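Nird-like protein (Hydrogenobacter thermophilus, PDB 4CH7) catalyses the decarboxylation of siroheme to didecarboxysiroheme, probably through a monodecarboxylated intermediate, in the biosynthesis of heme d1. Local coordinates at residues A[197-201]-A[202-206]; A[186-189]-A[190-193]. All coordinates share one frame; numbering follows the deposited sequence.

Interaction 1: A[197-201]-A[202-206]; sequences LRMSE and EELLE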
ATOM      1  N   LEU A 197      -7.175   9.934  23.406  1.00 53.35           N
ATOM      2  CA  LEU A 197      -7.620   8.579  23.710  1.00 54.44           C
ATOM      3  C   LEU A 197      -8.017   8.426  25.175  1.00 43.14           C
ATOM      4  O   LEU A 197      -8.386   7.333  25.607  1.00 44.78           O
ATOM      5  CB  LEU A 197      -6.536   7.564  23.340  1.00 42.64           C
ATOM      6  CG  LEU A 197      -6.273   7.470  21.840  1.00 48.93           C
ATOM      7  CD1 LEU A 197      -5.033   6.649  21.540  1.00 53.87           C
ATOM      8  CD2 LEU A 197      -7.482   6.891  21.133  1.00 45.97           C
ATOM      9  N   ARG A 198      -7.947   9.529  25.921  1.00 44.62           N
ATOM     10  CA  ARG A 198      -8.296   9.550  27.342  1.00 48.61           C
ATOM     11  C   ARG A 198      -7.464   8.562  28.154  1.00 53.09           C
ATOM     12  O   ARG A 198      -7.974   7.920  29.076  1.00 42.61           O
ATOM     13  CB  ARG A 198      -9.787   9.262  27.537  1.00 43.03           C
ATOM     14  CG  ARG A 198     -10.712  10.206  26.781  1.00 54.77           C
ATOM     15  CD  ARG A 198     -10.671  11.609  27.365  1.00 57.09           C
ATOM     16  NE  ARG A 198     -11.757  12.434  26.844  1.00 77.19           N
ATOM     17  CZ  ARG A 198     -11.628  13.303  25.848  1.00 87.95           C
ATOM     18  NH1 ARG A 198     -10.451  13.478  25.264  1.00 76.37           N
ATOM     19  NH2 ARG A 198     -12.677  14.006  25.437  1.00 89.90           N
HETATM   20  N   MSE A 199      -6.187   8.437  27.806  1.00 45.60           N
HETATM   21  CA  MSE A 199      -5.284   7.551  28.526  1.00 40.41           C
HETATM   22  C   MSE A 199      -3.918   8.203  28.698  1.00 40.38           C
HETATM   23  O   MSE A 199      -3.650   9.260  28.124  1.00 44.33           O
HETATM   24  CB  MSE A 199      -5.163   6.197  27.812  1.00 52.92           C
HETATM   25  CG  MSE A 199      -4.612   6.261  26.392  1.00 39.88           C
HETATM   26 SE   MSE A 199      -4.317   4.506  25.594  1.00 52.01          SE
HETATM   27  CE  MSE A 199      -6.082   4.170  24.885  1.00 64.03           C
ATOM     28  N   SER A 200      -3.063   7.579  29.500  1.00 35.65           N
ATOM     29  CA  SER A 200      -1.706   8.072  29.683  1.00 42.65           C
ATOM     30  C   SER A 200      -0.861   7.702  28.470  1.00 43.93           C
ATOM     31  O   SER A 200      -1.264   6.867  27.656  1.00 38.66           O
ATOM     32  CB  SER A 200      -1.087   7.484  30.948  1.00 41.06           C
ATOM     33  OG  SER A 200      -0.810   6.105  30.788  1.00 40.89           O
ATOM     34  N   GLU A 201       0.300   8.341  28.339  1.00 40.70           N
ATOM     35  CA  GLU A 201       1.253   7.980  27.298  1.00 35.16           C
ATOM     36  C   GLU A 201       1.708   6.547  27.519  1.00 34.92           C
ATOM     37  O   GLU A 201       1.858   5.777  26.572  1.00 40.08           O
ATOM     38  CB  GLU A 201       2.473   8.900  27.340  1.00 45.20           C
ATOM     39  CG  GLU A 201       2.246  10.316  26.844  1.00 38.71           C
ATOM     40  CD  GLU A 201       3.404  11.230  27.185  1.00 45.50           C
ATOM     41  OE1 GLU A 201       3.492  11.655  28.352  1.00 43.70           O
ATOM     42  OE2 GLU A 201       4.226  11.519  26.289  1.00 41.60           O
ATOM     43  N   GLU A 202       1.934   6.207  28.785  1.00 37.91           N
ATOM     44  CA  GLU A 202       2.403   4.882  29.167  1.00 39.02           C
ATOM     45  C   GLU A 202       1.421   3.808  28.715  1.00 47.13           C
ATOM     46  O   GLU A 202       1.827   2.752  28.228  1.00 47.21           O
ATOM     47  CB  GLU A 202       2.608   4.809  30.683  1.00 42.44           C
ATOM     48  CG  GLU A 202       3.278   3.526  31.163  1.00 47.41           C
ATOM     49  CD  GLU A 202       3.406   3.457  32.670  1.00 51.05           C
ATOM     50  OE1 GLU A 202       4.309   4.114  33.224  1.00 52.28           O
ATOM     51  OE2 GLU A 202       2.601   2.743  33.300  1.00 56.07           O
ATOM     52  N   GLU A 203       0.130   4.087  28.865  1.00 48.84           N
ATOM     53  CA  GLU A 203      -0.907   3.149  28.449  1.00 48.18           C
ATOM     54  C   GLU A 203      -0.995   3.048  26.924  1.00 39.49           C
ATOM     55  O   GLU A 203      -1.206   1.963  26.386  1.00 40.64           O
ATOM     56  CB  GLU A 203      -2.258   3.540  29.059  1.00 40.40           C
ATOM     57  CG  GLU A 203      -2.349   3.283  30.564  1.00 46.20           C
ATOM     58  CD  GLU A 203      -3.541   3.961  31.212  1.00 51.89           C
ATOM     59  OE1 GLU A 203      -4.048   4.950  30.645  1.00 44.67           O
ATOM     60  OE2 GLU A 203      -3.962   3.508  32.297  1.00 49.18           O
ATOM     61  N   LEU A 204      -0.828   4.175  26.235  1.00 37.85           N
ATOM     62  CA  LEU A 204      -0.829   4.185  24.772  1.00 49.29           C
ATOM     63  C   LEU A 204       0.364   3.418  24.207  1.00 42.78           C
ATOM     64  O   LEU A 204       0.202   2.564  23.334  1.00 40.70           O
ATOM     65  CB  LEU A 204      -0.830   5.617  24.233  1.00 46.20           C
ATOM     66  CG  LEU A 204      -0.726   5.752  22.711  1.00 40.45           C
ATOM     67  CD1 LEU A 204      -1.833   4.967  22.030  1.00 40.95           C
ATOM     68  CD2 LEU A 204      -0.764   7.206  22.277  1.00 35.49           C
ATOM     69  N   LEU A 205       1.558   3.734  24.703  1.00 39.91           N
ATOM     70  CA  LEU A 205       2.785   3.079  24.260  1.00 43.69           C
ATOM     71  C   LEU A 205       2.739   1.580  24.540  1.00 41.75           C
ATOM     72  O   LEU A 205       3.255   0.770  23.767  1.00 41.44           O
ATOM     73  CB  LEU A 205       3.998   3.714  24.941  1.00 41.70           C
ATOM     74  CG  LEU A 205       4.305   5.147  24.511  1.00 42.23           C
ATOM     75  CD1 LEU A 205       5.395   5.755  25.374  1.00 45.23           C
ATOM     76  CD2 LEU A 205       4.705   5.171  23.052  1.00 44.34           C
ATOM     77  N   GLU A 206       2.109   1.226  25.656  1.00 43.14           N
ATOM     78  CA  GLU A 206       1.898  -0.164  26.036  1.00 45.26           C
ATOM     79  C   GLU A 206       1.110  -0.896  24.952  1.00 37.54           C
ATOM     80  O   GLU A 206       1.461  -2.009  24.553  1.00 43.58           O
ATOM     81  CB  GLU A 206       1.137  -0.211  27.360  1.00 45.80           C
ATOM     82  CG  GLU A 206       0.994  -1.588  27.980  1.00 52.32           C
ATOM     83  CD  GLU A 206       0.297  -1.537  29.324  1.00 63.07           C
ATOM     84  OE1 GLU A 206       0.950  -1.151  30.316  1.00 64.24           O
ATOM     85  OE2 GLU A 206      -0.904  -1.878  29.385  1.00 57.88           O
TER
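A capping box between S200 and E203 starts helix 201-213, in the turn that links it to helix 191-196 within the second HTH-family region. S200 is the N-cap: its OG accepts from the backbone N of E203 at 2.9 Å, placed there by a chi1 of 71° that sets OG between its own N and carbonyl carbon. The return bond runs from the backbone N of S200 to E203 OE1 at 3.0 Å, nearly straight, meeting the carboxylate oxygen on its anti side and tilted from the carboxylate plane. Helical bonding then follows, with L204 N on S200 O at 3.1 Å and L205 N on E201 O at 2.8 Å. The carboxylate of E203 thus lies near the N-terminal end of the helix, where its negative charge would probably be favoured by the helix dipole. Apolar contacts lie beside the box: the SE of M199, a selenomethionine, runs alongside the first helical turn, 3.6 Å from N and CA of L204, while CD1 of L197 meets CD1 of L204 at 3.6 Å, the two leucine side chains crossing at about a right angle. Just before, R198 ends helix 191-196 in a Schellman motif. L197 also packs on I175 and I178 of helix 170-179, and L204 touches Y193 of helix 191-196, an arrangement consistent with residues 197-200 being the turn between the second and third helices of a helix-turn-helix domain.

Interaction 2: A[186-189]-A[190-193]; sequences VERP and FLEY
R188 and L191 make the first link across this turn, which leads from the loop after helix 170-179 into helix 191-196. The carbonyl O of R188 accepts from L191 N at 3.2 Å, the donor standing well above the carbonyl plane rather than on a lone pair. The same oxygen takes a water at 2.7 Å, and that water in turn accepts from E192 N, so it is inserted in the i to i+4 bond that R188 O and E192 N, too far apart to meet directly, would make in a regular helix. Beside it, CB of R188 lies 3.9 Å from CB of L191. The arginine chain, bent at chi2 and chi3, carries its guanidinium to E201 of helix 201-213 in a salt bridge.

P189 follows. Its carbonyl O accepts from a second water at 2.8 Å, which accepts in turn from Y193 N; this water also sits 3.3 Å above one face of the Y193 ring, offset toward its rim. The P189 oxygen itself lies 3.7 Å from CD2 of Y193. Two waters thus bridge successive carbonyls to amides of the first helical turn. On the pyrrolidine, CG packs at 4.1 Å against CD2 of F190, whose chi1 of -68° sets its ring anti to its own carbonyl carbon.

That ring also meets F183 edge-to-face and packs on L18, L205 and L208; an alanine at F190 would probably leave F183 and CG of P189 without their partner ring and open a gap against L205 and L208. Y193, meanwhile, rests on I178 and T179 of helix 170-179 and on L204 of helix 201-213, joining the start of helix 191-196 to both neighbouring helices.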
ATOM      1  N   VAL A 186       7.526  16.732  17.572  1.00 44.15           N
ATOM      2  CA  VAL A 186       7.611  17.408  18.860  1.00 44.37           C
ATOM      3  C   VAL A 186       8.344  16.534  19.872  1.00 39.12           C
ATOM      4  O   VAL A 186       8.655  15.376  19.595  1.00 43.11           O
ATOM      5  CB  VAL A 186       6.211  17.760  19.404  1.00 46.46           C
ATOM      6  CG1 VAL A 186       5.569  18.851  18.567  1.00 50.25           C
ATOM      7  CG2 VAL A 186       5.326  16.525  19.435  1.00 42.05           C
ATOM      8  N   GLU A 187       8.611  17.099  21.044  1.00 43.50           N
ATOM      9  CA  GLU A 187       9.326  16.398  22.102  1.00 46.50           C
ATOM     10  C   GLU A 187       8.516  15.224  22.646  1.00 42.70           C
ATOM     11  O   GLU A 187       9.072  14.182  22.997  1.00 42.61           O
ATOM     12  CB  GLU A 187       9.667  17.379  23.224  1.00 46.11           C
ATOM     13  CG  GLU A 187      10.214  16.745  24.490  1.00 63.36           C
ATOM     14  CD  GLU A 187      11.014  17.724  25.322  1.00 77.09           C
ATOM     15  OE1 GLU A 187      11.844  18.448  24.738  1.00 84.42           O
ATOM     16  OE2 GLU A 187      10.819  17.764  26.554  1.00 74.55           O
ATOM     17  N   ARG A 188       7.200  15.397  22.703  1.00 42.05           N
ATOM     18  CA  ARG A 188       6.314  14.365  23.232  1.00 38.10           C
ATOM     19  C   ARG A 188       5.227  14.024  22.218  1.00 44.82           C
ATOM     20  O   ARG A 188       4.070  14.410  22.391  1.00 48.37           O
ATOM     21  CB  ARG A 188       5.688  14.831  24.546  1.00 38.54           C
ATOM     22  CG  ARG A 188       6.705  15.136  25.632  1.00 40.52           C
ATOM     23  CD  ARG A 188       7.058  13.891  26.431  1.00 44.33           C
ATOM     24  NE  ARG A 188       5.944  13.476  27.277  1.00 53.04           N
ATOM     25  CZ  ARG A 188       5.717  13.959  28.494  1.00 64.70           C
ATOM     26  NH1 ARG A 188       6.528  14.871  29.012  1.00 47.41           N
ATOM     27  NH2 ARG A 188       4.677  13.534  29.198  1.00 50.06           N
ATOM     28  N   PRO A 189       5.596  13.271  21.165  1.00 37.82           N
ATOM     29  CA  PRO A 189       4.715  13.023  20.016  1.00 43.13           C
ATOM     30  C   PRO A 189       3.594  12.018  20.275  1.00 44.98           C
ATOM     31  O   PRO A 189       2.768  11.807  19.389  1.00 40.12           O
ATOM     32  CB  PRO A 189       5.675  12.473  18.959  1.00 40.39           C
ATOM     33  CG  PRO A 189       6.757  11.799  19.755  1.00 41.49           C
ATOM     34  CD  PRO A 189       6.912  12.620  21.008  1.00 38.92           C
ATOM     35  N   PHE A 190       3.569  11.406  21.455  1.00 39.63           N
ATOM     36  CA  PHE A 190       2.497  10.481  21.803  1.00 44.50           C
ATOM     37  C   PHE A 190       1.516  11.116  22.786  1.00 41.47           C
ATOM     38  O   PHE A 190       0.459  10.551  23.070  1.00 45.24           O
ATOM     39  CB  PHE A 190       3.068   9.202  22.417  1.00 36.50           C
ATOM     40  CG  PHE A 190       3.848   8.358  21.452  1.00 41.02           C
ATOM     41  CD1 PHE A 190       3.191   7.538  20.548  1.00 40.94           C
ATOM     42  CD2 PHE A 190       5.237   8.374  21.459  1.00 40.19           C
ATOM     43  CE1 PHE A 190       3.904   6.751  19.652  1.00 36.13           C
ATOM     44  CE2 PHE A 190       5.961   7.591  20.567  1.00 45.26           C
ATOM     45  CZ  PHE A 190       5.293   6.776  19.664  1.00 38.56           C
ATOM     46  N   LEU A 191       1.873  12.290  23.299  1.00 41.58           N
ATOM     47  CA  LEU A 191       1.098  12.944  24.354  1.00 45.09           C
ATOM     48  C   LEU A 191      -0.307  13.361  23.919  1.00 50.72           C
ATOM     49  O   LEU A 191      -1.291  12.996  24.564  1.00 45.38           O
ATOM     50  CB  LEU A 191       1.849  14.152  24.915  1.00 41.54           C
ATOM     51  CG  LEU A 191       1.143  14.845  26.080  1.00 54.33           C
ATOM     52  CD1 LEU A 191       0.860  13.843  27.184  1.00 56.07           C
ATOM     53  CD2 LEU A 191       1.960  16.012  26.610  1.00 54.96           C
ATOM     54  N   GLU A 192      -0.398  14.136  22.842  1.00 44.04           N
ATOM     55  CA  GLU A 192      -1.696  14.590  22.346  1.00 50.75           C
ATOM     56  C   GLU A 192      -2.602  13.427  21.958  1.00 49.73           C
ATOM     57  O   GLU A 192      -3.803  13.452  22.238  1.00 48.15           O
ATOM     58  CB  GLU A 192      -1.534  15.558  21.172  1.00 58.21           C
ATOM     59  CG  GLU A 192      -1.351  17.008  21.593  1.00 64.86           C
ATOM     60  CD  GLU A 192      -2.385  17.454  22.612  1.00 68.77           C
ATOM     61  OE1 GLU A 192      -3.587  17.177  22.416  1.00 72.32           O
ATOM     62  OE2 GLU A 192      -1.991  18.080  23.616  1.00 75.47           O
ATOM     63  N   TYR A 193      -2.021  12.416  21.318  1.00 43.39           N
ATOM     64  CA  TYR A 193      -2.738  11.186  20.991  1.00 46.95           C
ATOM     65  C   TYR A 193      -3.325  10.559  22.251  1.00 49.05           C
ATOM     66  O   TYR A 193      -4.490  10.166  22.280  1.00 38.86           O
ATOM     67  CB  TYR A 193      -1.796  10.178  20.329  1.00 40.29           C
ATOM     68  CG  TYR A 193      -1.402  10.506  18.903  1.00 45.99           C
ATOM     69  CD1 TYR A 193      -2.182  11.340  18.117  1.00 46.88           C
ATOM     70  CD2 TYR A 193      -0.250   9.969  18.343  1.00 50.83           C
ATOM     71  CE1 TYR A 193      -1.824  11.636  16.815  1.00 50.53           C
ATOM     72  CE2 TYR A 193       0.115  10.260  17.041  1.00 50.43           C
ATOM     73  CZ  TYR A 193      -0.675  11.094  16.283  1.00 48.48           C
ATOM     74  OH  TYR A 193      -0.317  11.387  14.987  1.00 47.50           O
TER
HETATM   75  O   HOH W   1       1.750  15.184  21.152  1.00 43.29           O
HETATM   76  O   HOH W   2       0.401  13.223  19.697  1.00 46.12           O

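Interaction 2 comes first along the chain, at the start of helix 191-196, and interaction 1 follows where that helix gives way to helix 201-213; their centres are 11 Å apart. Both belong to the second HTH-family region, where helices 170-179, 191-196 and 201-213 are consistent with a three-helix helix-turn-helix domain, about 26 to 28 Å from the centre of the chain and away from the annotated active site. They touch directly: besides the charged pair, CD2 of L205 packs at 3.6 Å against CD2 of F190. The entry to helix 191-196 and the first turn of helix 201-213 are therefore joined by a salt bridge and by apolar packing.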